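Local coordinates for protein beta-N-acetylhexosaminidase (Beutenbergia cavernae, PDB 5BU9) that probably removes terminal non-reducing N-acetyl-D-hexosamine residues from N-acetyl-beta-D-hexosaminides by hydrolysis, at residues P243-R256 and W279-T293. Numbering follows the deposited sequence.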
loop_
_atom_site.group_PDB
_atom_site.type_symbol
_atom_site.label_atom_id
_atom_site.label_comp_id
_atom_site.label_asym_id
_atom_site.label_seq_id
_atom_site.Cartn_x
_atom_site.Cartn_y
_atom_site.Cartn_z
ATOM N N PRO A 243 7.271 -14.043 6.893
ATOM C CA PRO A 243 7.104 -12.941 5.942
ATOM C C PRO A 243 7.105 -11.579 6.650
ATOM O O PRO A 243 6.396 -11.462 7.662
ATOM C CB PRO A 243 5.729 -13.226 5.323
ATOM C CG PRO A 243 5.610 -14.711 5.379
ATOM C CD PRO A 243 6.255 -15.097 6.711
ATOM N N ALA A 244 7.815 -10.572 6.129
ATOM C CA ALA A 244 7.964 -9.281 6.845
ATOM C C ALA A 244 6.617 -8.736 7.274
ATOM O O ALA A 244 6.488 -8.261 8.381
ATOM C CB ALA A 244 8.708 -8.231 5.972
ATOM N N ALA A 245 5.612 -8.830 6.389
ATOM C CA ALA A 245 4.280 -8.284 6.644
ATOM C C ALA A 245 3.604 -8.918 7.871
ATOM O O ALA A 245 2.679 -8.330 8.445
ATOM C CB ALA A 245 3.375 -8.440 5.410
ATOM N N PHE A 246 4.084 -10.094 8.262
ATOM C CA PHE A 246 3.557 -10.842 9.401
ATOM C C PHE A 246 4.519 -10.787 10.575
ATOM O O PHE A 246 4.321 -11.479 11.562
ATOM C CB PHE A 246 3.329 -12.336 9.065
ATOM C CG PHE A 246 2.366 -12.592 7.898
ATOM C CD1 PHE A 246 1.501 -11.609 7.446
ATOM C CD2 PHE A 246 2.317 -13.847 7.295
ATOM C CE1 PHE A 246 0.630 -11.856 6.392
ATOM C CE2 PHE A 246 1.452 -14.097 6.222
ATOM C CZ PHE A 246 0.613 -13.100 5.777
ATOM N N SER A 247 5.582 -9.999 10.466
ATOM C CA SER A 247 6.578 -9.981 11.537
ATOM C C SER A 247 6.339 -8.850 12.538
ATOM O O SER A 247 6.500 -7.668 12.205
ATOM C CB SER A 247 7.978 -9.859 10.940
ATOM O OG SER A 247 8.919 -9.592 11.948
ATOM N N ARG A 248 5.959 -9.196 13.768
ATOM C CA ARG A 248 5.885 -8.171 14.803
ATOM C C ARG A 248 7.213 -7.383 14.875
ATOM O O ARG A 248 7.213 -6.150 14.970
ATOM C CB ARG A 248 5.559 -8.780 16.161
ATOM C CG ARG A 248 5.287 -7.743 17.273
ATOM C CD ARG A 248 3.966 -7.002 17.033
ATOM N NE ARG A 248 3.767 -5.922 17.987
ATOM C CZ ARG A 248 2.657 -5.198 18.099
ATOM N NH1 ARG A 248 1.615 -5.450 17.336
ATOM N NH2 ARG A 248 2.580 -4.213 18.988
ATOM N N GLU A 249 8.340 -8.080 14.772
ATOM C CA GLU A 249 9.627 -7.406 14.915
ATOM C C GLU A 249 9.891 -6.373 13.827
ATOM O O GLU A 249 10.401 -5.279 14.093
ATOM C CB GLU A 249 10.784 -8.401 14.909
ATOM C CG GLU A 249 12.094 -7.657 15.052
ATOM C CD GLU A 249 13.264 -8.565 15.256
ATOM O OE1 GLU A 249 13.057 -9.799 15.275
ATOM O OE2 GLU A 249 14.391 -8.038 15.399
ATOM N N ILE A 250 9.545 -6.713 12.594
ATOM C CA ILE A 250 9.849 -5.820 11.505
ATOM C C ILE A 250 8.862 -4.655 11.502
ATOM O O ILE A 250 9.264 -3.499 11.341
ATOM C CB ILE A 250 9.840 -6.571 10.187
ATOM C CG1 ILE A 250 11.106 -7.421 10.044
ATOM C CG2 ILE A 250 9.659 -5.613 9.063
ATOM C CD1 ILE A 250 11.151 -8.218 8.733
ATOM N N VAL A 251 7.572 -4.960 11.693
ATOM C CA VAL A 251 6.507 -3.943 11.546
ATOM C C VAL A 251 6.429 -3.031 12.763
ATOM O O VAL A 251 6.385 -1.795 12.627
ATOM C CB VAL A 251 5.154 -4.579 11.287
ATOM C CG1 VAL A 251 4.091 -3.525 11.271
ATOM C CG2 VAL A 251 5.171 -5.331 9.949
ATOM N N SER A 252 6.433 -3.630 13.953
ATOM C CA SER A 252 6.264 -2.870 15.171
ATOM C C SER A 252 7.588 -2.459 15.816
ATOM O O SER A 252 7.741 -1.296 16.141
ATOM C CB SER A 252 5.407 -3.653 16.171
ATOM O OG SER A 252 4.042 -3.557 15.808
ATOM N N ASP A 253 8.540 -3.374 16.015
ATOM C CA ASP A 253 9.791 -2.982 16.685
ATOM C C ASP A 253 10.676 -2.129 15.768
ATOM O O ASP A 253 11.168 -1.134 16.199
ATOM C CB ASP A 253 10.593 -4.197 17.197
ATOM C CG ASP A 253 9.768 -5.106 18.134
ATOM O OD1 ASP A 253 8.651 -4.711 18.553
ATOM O OD2 ASP A 253 10.237 -6.225 18.454
ATOM N N LEU A 254 10.854 -2.504 14.503
ATOM C CA LEU A 254 11.751 -1.757 13.627
ATOM C C LEU A 254 11.084 -0.496 13.061
ATOM O O LEU A 254 11.528 0.630 13.312
ATOM C CB LEU A 254 12.247 -2.648 12.478
ATOM C CG LEU A 254 13.250 -2.002 11.495
ATOM C CD1 LEU A 254 14.467 -1.402 12.217
ATOM C CD2 LEU A 254 13.685 -2.931 10.375
ATOM N N LEU A 255 10.020 -0.701 12.296
ATOM C CA LEU A 255 9.299 0.366 11.590
ATOM C C LEU A 255 8.677 1.374 12.560
ATOM O O LEU A 255 9.010 2.546 12.511
ATOM C CB LEU A 255 8.204 -0.229 10.690
ATOM C CG LEU A 255 7.385 0.800 9.913
ATOM C CD1 LEU A 255 8.289 1.730 9.106
ATOM C CD2 LEU A 255 6.406 0.090 8.999
ATOM N N ARG A 256 7.784 0.927 13.446
ATOM C CA ARG A 256 7.169 1.844 14.394
ATOM C C ARG A 256 8.104 2.228 15.558
ATOM O O ARG A 256 8.055 3.360 16.048
ATOM C CB ARG A 256 5.878 1.268 14.974
ATOM C CG ARG A 256 4.769 1.026 13.984
ATOM C CD ARG A 256 3.437 0.840 14.725
ATOM N NE ARG A 256 2.402 0.368 13.807
ATOM C CZ ARG A 256 1.696 1.171 13.022
ATOM N NH1 ARG A 256 1.910 2.474 13.057
ATOM N NH2 ARG A 256 0.772 0.678 12.212
ATOM N N TRP A 279 -0.959 -19.760 3.873
ATOM C CA TRP A 279 -1.877 -19.380 4.949
ATOM C C TRP A 279 -3.274 -19.155 4.410
ATOM O O TRP A 279 -3.428 -18.654 3.298
ATOM C CB TRP A 279 -1.394 -18.098 5.645
ATOM C CG TRP A 279 -0.097 -18.282 6.380
ATOM C CD1 TRP A 279 0.060 -18.628 7.718
ATOM C CD2 TRP A 279 1.226 -18.102 5.853
ATOM N NE1 TRP A 279 1.398 -18.690 8.026
ATOM C CE2 TRP A 279 2.137 -18.380 6.907
ATOM C CE3 TRP A 279 1.737 -17.760 4.588
ATOM C CZ2 TRP A 279 3.514 -18.309 6.742
ATOM C CZ3 TRP A 279 3.127 -17.680 4.421
ATOM C CH2 TRP A 279 3.997 -17.963 5.500
ATOM N N SER A 280 -4.290 -19.520 5.190
ATOM C CA SER A 280 -5.652 -19.232 4.804
ATOM C C SER A 280 -5.824 -17.710 4.664
ATOM O O SER A 280 -5.088 -16.917 5.272
ATOM C CB SER A 280 -6.626 -19.790 5.869
ATOM O OG SER A 280 -6.644 -18.910 6.973
ATOM N N PRO A 281 -6.817 -17.278 3.884
ATOM C CA PRO A 281 -7.064 -15.833 3.814
ATOM C C PRO A 281 -7.302 -15.210 5.187
ATOM O O PRO A 281 -6.835 -14.116 5.446
ATOM C CB PRO A 281 -8.322 -15.743 2.964
ATOM C CG PRO A 281 -8.219 -16.995 2.044
ATOM C CD PRO A 281 -7.650 -18.054 2.938
ATOM N N ALA A 282 -8.042 -15.901 6.048
ATOM C CA ALA A 282 -8.307 -15.424 7.398
ATOM C C ALA A 282 -6.997 -15.234 8.162
ATOM O O ALA A 282 -6.764 -14.177 8.750
ATOM C CB ALA A 282 -9.219 -16.411 8.117
ATOM N N ASP A 283 -6.102 -16.227 8.108
ATOM C CA ASP A 283 -4.807 -16.080 8.817
ATOM C C ASP A 283 -3.923 -14.975 8.245
ATOM O O ASP A 283 -3.201 -14.317 9.005
ATOM C CB ASP A 283 -4.014 -17.385 8.829
ATOM C CG ASP A 283 -4.607 -18.411 9.784
ATOM O OD1 ASP A 283 -5.532 -18.037 10.547
ATOM O OD2 ASP A 283 -4.157 -19.576 9.763
ATOM N N ARG A 284 -3.967 -14.750 6.935
ATOM C CA ARG A 284 -3.191 -13.633 6.381
ATOM C C ARG A 284 -3.585 -12.319 7.057
ATOM O O ARG A 284 -2.725 -11.497 7.437
ATOM C CB ARG A 284 -3.392 -13.511 4.873
ATOM C CG ARG A 284 -2.958 -14.722 4.116
ATOM C CD ARG A 284 -3.343 -14.629 2.675
ATOM N NE ARG A 284 -3.612 -15.981 2.202
ATOM C CZ ARG A 284 -4.285 -16.272 1.102
ATOM N NH1 ARG A 284 -4.735 -15.306 0.291
ATOM N NH2 ARG A 284 -4.502 -17.536 0.818
ATOM N N ALA A 285 -4.892 -12.105 7.179
ATOM C CA ALA A 285 -5.374 -10.861 7.744
ATOM C C ALA A 285 -4.985 -10.771 9.232
ATOM O O ALA A 285 -4.478 -9.741 9.712
ATOM C CB ALA A 285 -6.905 -10.733 7.563
ATOM N N ILE A 286 -5.216 -11.867 9.949
ATOM C CA ILE A 286 -4.990 -11.900 11.384
ATOM C C ILE A 286 -3.505 -11.702 11.691
ATOM O O ILE A 286 -3.160 -10.878 12.550
ATOM C CB ILE A 286 -5.532 -13.197 11.994
ATOM C CG1 ILE A 286 -7.059 -13.124 12.054
ATOM C CG2 ILE A 286 -4.986 -13.391 13.419
ATOM C CD1 ILE A 286 -7.718 -14.463 12.272
ATOM N N LEU A 287 -2.628 -12.422 10.983
ATOM C CA LEU A 287 -1.193 -12.282 11.221
ATOM C C LEU A 287 -0.699 -10.870 10.873
ATOM O O LEU A 287 0.134 -10.318 11.592
ATOM C CB LEU A 287 -0.392 -13.327 10.435
ATOM C CG LEU A 287 -0.575 -14.796 10.873
ATOM C CD1 LEU A 287 0.060 -15.682 9.859
ATOM C CD2 LEU A 287 0.020 -15.097 12.225
ATOM N N ALA A 288 -1.192 -10.291 9.779
ATOM C CA ALA A 288 -0.790 -8.932 9.399
ATOM C C ALA A 288 -1.128 -7.942 10.540
ATOM O O ALA A 288 -0.278 -7.194 11.015
ATOM C CB ALA A 288 -1.492 -8.527 8.072
ATOM N N ILE A 289 -2.380 -7.972 10.978
ATOM C CA ILE A 289 -2.863 -7.106 12.021
ATOM C C ILE A 289 -2.071 -7.322 13.329
ATOM O O ILE A 289 -1.605 -6.365 13.951
ATOM C CB ILE A 289 -4.359 -7.328 12.195
ATOM C CG1 ILE A 289 -5.076 -6.798 10.972
ATOM C CG2 ILE A 289 -4.882 -6.628 13.478
ATOM C CD1 ILE A 289 -6.554 -7.181 10.928
ATOM N N GLU A 290 -1.850 -8.571 13.717
ATOM C CA GLU A 290 -1.095 -8.820 14.948
ATOM C C GLU A 290 0.316 -8.272 14.877
ATOM O O GLU A 290 0.876 -7.897 15.908
ATOM C CB GLU A 290 -1.030 -10.325 15.282
ATOM C CG GLU A 290 -2.351 -10.901 15.734
ATOM C CD GLU A 290 -2.260 -12.391 16.088
ATOM O OE1 GLU A 290 -1.436 -13.119 15.487
ATOM O OE2 GLU A 290 -3.003 -12.832 16.984
ATOM N N ALA A 291 0.908 -8.251 13.678
ATOM C CA ALA A 291 2.260 -7.691 13.476
ATOM C C ALA A 291 2.300 -6.167 13.626
ATOM O O ALA A 291 3.357 -5.592 13.892
ATOM C CB ALA A 291 2.807 -8.084 12.093
ATOM N N GLY A 292 1.160 -5.514 13.418
ATOM C CA GLY A 292 1.051 -4.073 13.606
ATOM C C GLY A 292 0.510 -3.414 12.338
ATOM O O GLY A 292 0.652 -2.221 12.164
ATOM N N THR A 293 -0.070 -4.205 11.435
ATOM C CA THR A 293 -0.686 -3.697 10.215
ATOM C C THR A 293 -2.003 -2.957 10.468
ATOM O O THR A 293 -2.846 -3.431 11.238
ATOM C CB THR A 293 -1.000 -4.843 9.265
ATOM O OG1 THR A 293 0.219 -5.464 8.867
ATOM C CG2 THR A 293 -1.752 -4.346 8.040
HETATM O O HOH W 1 2.455 -5.543 7.494
HETATM O O HOH W 2 1.937 -11.598 13.161
#
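With CG opposite its carbonyl carbon (chi1 -59°), Phe246 extends its ring to helix 281-291 and Trp279. The two aromatic side chains meet as a T-shaped pair: the edge of Phe246 points at the face of the indole, with Phe246 CE2 4.0 Å from Trp279 CE3. Leu287 CB lies over one face of the Phe246 ring in a CH-pi contact. Pro243 CG also touches Trp279, at CH2 (3.6 Å). Arg284 NE and NH2 both donate to Trp279 O, which lies in the guanidinium plane. This helps hold the backbone that carries the indole.

The segments belong to two successive helices around the TIM-type barrel of the family 3 N-terminal domain. Strand 264-267 lies between them in sequence, and the axes of 248-256 and 281-291 run nearly parallel, 24° apart.

At its C-terminal end, helix 281-291 closes with a Schellman motif at Gly292. Three side chains of helix 248-258 bind the carbonyls of Glu290, Ala291 and Gly292, where the chain leaves the helix. Arg248, bent at chi2 (70°), brings NH1 to Glu290 O (2.9 Å). Ser252 OG donates to Ala291 O (2.9 Å) and sits over the Arg248 guanidinium. Arg256 meets Gly292 O nearly head-on through NH2 (2.9 Å) and forms a salt bridge with Asp294. Between these two ends, Ala291 CB packs on Phe246 C (3.5 Å). One water bridges Phe246 O and Leu287 O.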